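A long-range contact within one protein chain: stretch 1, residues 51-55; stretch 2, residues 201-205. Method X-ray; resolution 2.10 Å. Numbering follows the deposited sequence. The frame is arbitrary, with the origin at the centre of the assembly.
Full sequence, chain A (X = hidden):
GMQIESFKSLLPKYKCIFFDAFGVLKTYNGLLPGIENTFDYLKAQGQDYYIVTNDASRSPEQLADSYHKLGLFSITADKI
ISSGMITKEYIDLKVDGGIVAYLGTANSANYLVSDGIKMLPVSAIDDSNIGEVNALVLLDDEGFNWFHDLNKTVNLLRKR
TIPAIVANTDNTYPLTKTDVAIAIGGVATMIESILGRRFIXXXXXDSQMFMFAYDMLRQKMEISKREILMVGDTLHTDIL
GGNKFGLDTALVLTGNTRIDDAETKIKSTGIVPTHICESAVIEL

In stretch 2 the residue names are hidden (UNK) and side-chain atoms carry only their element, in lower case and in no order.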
# COMPACT_ATOMS: atom_id res chain seq x y z
N ILE A 51 24.40 -9.12 -20.83
CA ILE A 51 23.33 -8.17 -20.62
C ILE A 51 22.25 -8.93 -19.86
O ILE A 51 21.86 -10.01 -20.29
CB ILE A 51 22.80 -7.62 -21.98
CG1 ILE A 51 23.88 -6.74 -22.63
CG2 ILE A 51 21.49 -6.88 -21.77
CD1 ILE A 51 23.63 -6.33 -24.03
N VAL A 52 21.80 -8.38 -18.73
CA VAL A 52 20.82 -9.02 -17.87
C VAL A 52 19.67 -7.99 -17.80
O VAL A 52 19.83 -6.89 -17.26
CB VAL A 52 21.39 -9.29 -16.48
CG1 VAL A 52 20.34 -9.89 -15.59
CG2 VAL A 52 22.61 -10.19 -16.60
N THR A 53 18.55 -8.36 -18.41
CA THR A 53 17.49 -7.44 -18.68
C THR A 53 16.14 -8.06 -18.31
O THR A 53 15.93 -9.28 -18.49
CB THR A 53 17.49 -7.08 -20.17
OG1 THR A 53 16.43 -6.15 -20.46
CG2 THR A 53 17.32 -8.33 -21.04
N ASN A 54 15.26 -7.22 -17.76
CA ASN A 54 13.87 -7.57 -17.49
C ASN A 54 12.94 -7.36 -18.71
O ASN A 54 11.73 -7.38 -18.58
CB ASN A 54 13.34 -6.76 -16.29
CG ASN A 54 13.87 -7.27 -14.97
OD1 ASN A 54 14.65 -8.24 -14.93
ND2 ASN A 54 13.45 -6.62 -13.86
N ASP A 55 13.51 -7.13 -19.88
CA ASP A 55 12.73 -7.03 -21.12
C ASP A 55 12.38 -8.43 -21.65
O ASP A 55 13.25 -9.08 -22.19
CB ASP A 55 13.55 -6.23 -22.13
CG ASP A 55 12.79 -5.93 -23.41
OD1 ASP A 55 11.73 -6.54 -23.68
OD2 ASP A 55 13.29 -5.06 -24.14
N UNK A 201 6.11 -12.20 -10.66
CA UNK A 201 7.04 -11.31 -11.34
C UNK A 201 8.43 -11.94 -11.48
O UNK A 201 8.99 -12.39 -10.51
c UNK A 201 5.86 -7.95 -9.78
c UNK A 201 5.90 -9.10 -10.75
n UNK A 201 5.76 -5.57 -11.39
c UNK A 201 4.66 -6.01 -10.78
n UNK A 201 3.52 -5.34 -10.92
n UNK A 201 4.68 -7.11 -10.03
c UNK A 201 7.14 -10.01 -10.54
N UNK A 202 8.96 -11.97 -12.70
CA UNK A 202 10.26 -12.58 -12.97
C UNK A 202 11.26 -11.50 -13.31
O UNK A 202 10.91 -10.50 -13.96
c UNK A 202 9.39 -14.83 -13.83
c UNK A 202 10.18 -13.56 -14.14
c UNK A 202 7.68 -16.43 -14.39
c UNK A 202 9.01 -16.80 -12.45
c UNK A 202 8.00 -17.19 -13.29
c UNK A 202 9.71 -15.61 -12.72
c UNK A 202 8.37 -15.25 -14.66
N UNK A 203 12.48 -11.72 -12.86
CA UNK A 203 13.59 -10.85 -13.19
C UNK A 203 14.10 -10.15 -11.97
O UNK A 203 13.61 -10.37 -10.86
N UNK A 204 15.05 -9.25 -12.21
CA UNK A 204 15.68 -8.47 -11.15
C UNK A 204 14.58 -7.77 -10.36
O UNK A 204 13.64 -7.26 -10.96
c UNK A 204 16.64 -7.42 -11.74
n UNK A 204 18.46 -5.29 -15.34
c UNK A 204 17.71 -7.99 -12.73
c UNK A 204 17.63 -6.17 -14.51
c UNK A 204 18.47 -6.88 -13.44
N UNK A 205 14.71 -7.70 -9.02
CA UNK A 205 15.83 -8.06 -8.15
C UNK A 205 15.94 -9.54 -7.70
O UNK A 205 16.74 -9.86 -6.79
c UNK A 205 13.60 -7.11 -8.26
c UNK A 205 15.56 -7.21 -6.92
c UNK A 205 14.07 -7.19 -6.83
O HOH W 1 15.88 -4.51 -17.02

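Position 201 carries seven side-chain atoms beyond CA: a run of carbons, then a nitrogen, then a carbon bearing two further nitrogens. The side chain is out of reach of stretch 1; its nearest approach is 7.9 Å, from CB of position 201 to ND2 of N54. The forked, planar end is a guanidinium group, so the residue is R201. Its terminal nitrogens find hydrogen-bonding partners elsewhere in the structure.

At position 202 there are again seven side-chain atoms, but all are carbon, one linking atom followed by a closed ring of six. The CB lies sideways to stretch 1 and the ring continues away from it, so the link to the other segment is slight and runs through the backbone: the carbonyl O of position 202 lies 4.5 Å from OD1 of N54, a loose approach of two acceptors. With no hydroxyl oxygen on the ring, the residue is F202.

Position 203 has backbone atoms and nothing else, which identifies G203. Two features of the geometry suit a residue without a side chain. The phi/psi pair of 114/-175° would press a CB against the carbonyl oxygen of the preceding residue, and an ideally placed CB would point toward stretch 1 and lie 2.3 Å from OD1 of N54, a clash. With that space empty, OD1 of N54 approaches CA of G203 to 3.3 Å, and the two stretches approach to 5.4 Å between CA of N54 and CA of G203.

Position 204 shows four carbons in an unbranched row ending in a nitrogen. Its CB points toward stretch 1, and the terminal nitrogen lies 2.9 Å from O of V52. This is the signature of a lysine, K204. The side chain runs alongside stretch 1, with CD of K204 4.1 Å from CG1 of V52 and CE of K204 3.7 Å from OD1 of N54, and the amine at its tip donates a hydrogen bond from NZ to the carbonyl O of V52. The backbone is engaged as well: N of K204 donates to OD1 of N54 at 2.9 Å, while ND2 of N54 donates to O of K204 at 3.0 Å.

Position 205 has three side-chain carbons that close a ring onto the backbone nitrogen. Its CB points away from stretch 1, which it does not touch. The ring makes it P205, and the peptide bond before it is cis.

The contact therefore rests mainly on N54 and K204, which bury the largest areas. The carboxamide of N54 accepts from the backbone N of K204 and donates to its carbonyl O, reading both polar groups of one residue, while the lysine side chain reaches back to the main chain of V52, within a strand. A water adds a further bridge, accepting from N of N54 at 2.9 Å and from NZ of K204 at 3.2 Å. The touching residues are at least 148 positions apart in sequence.

Stretch 2 (201-205) RFGKP
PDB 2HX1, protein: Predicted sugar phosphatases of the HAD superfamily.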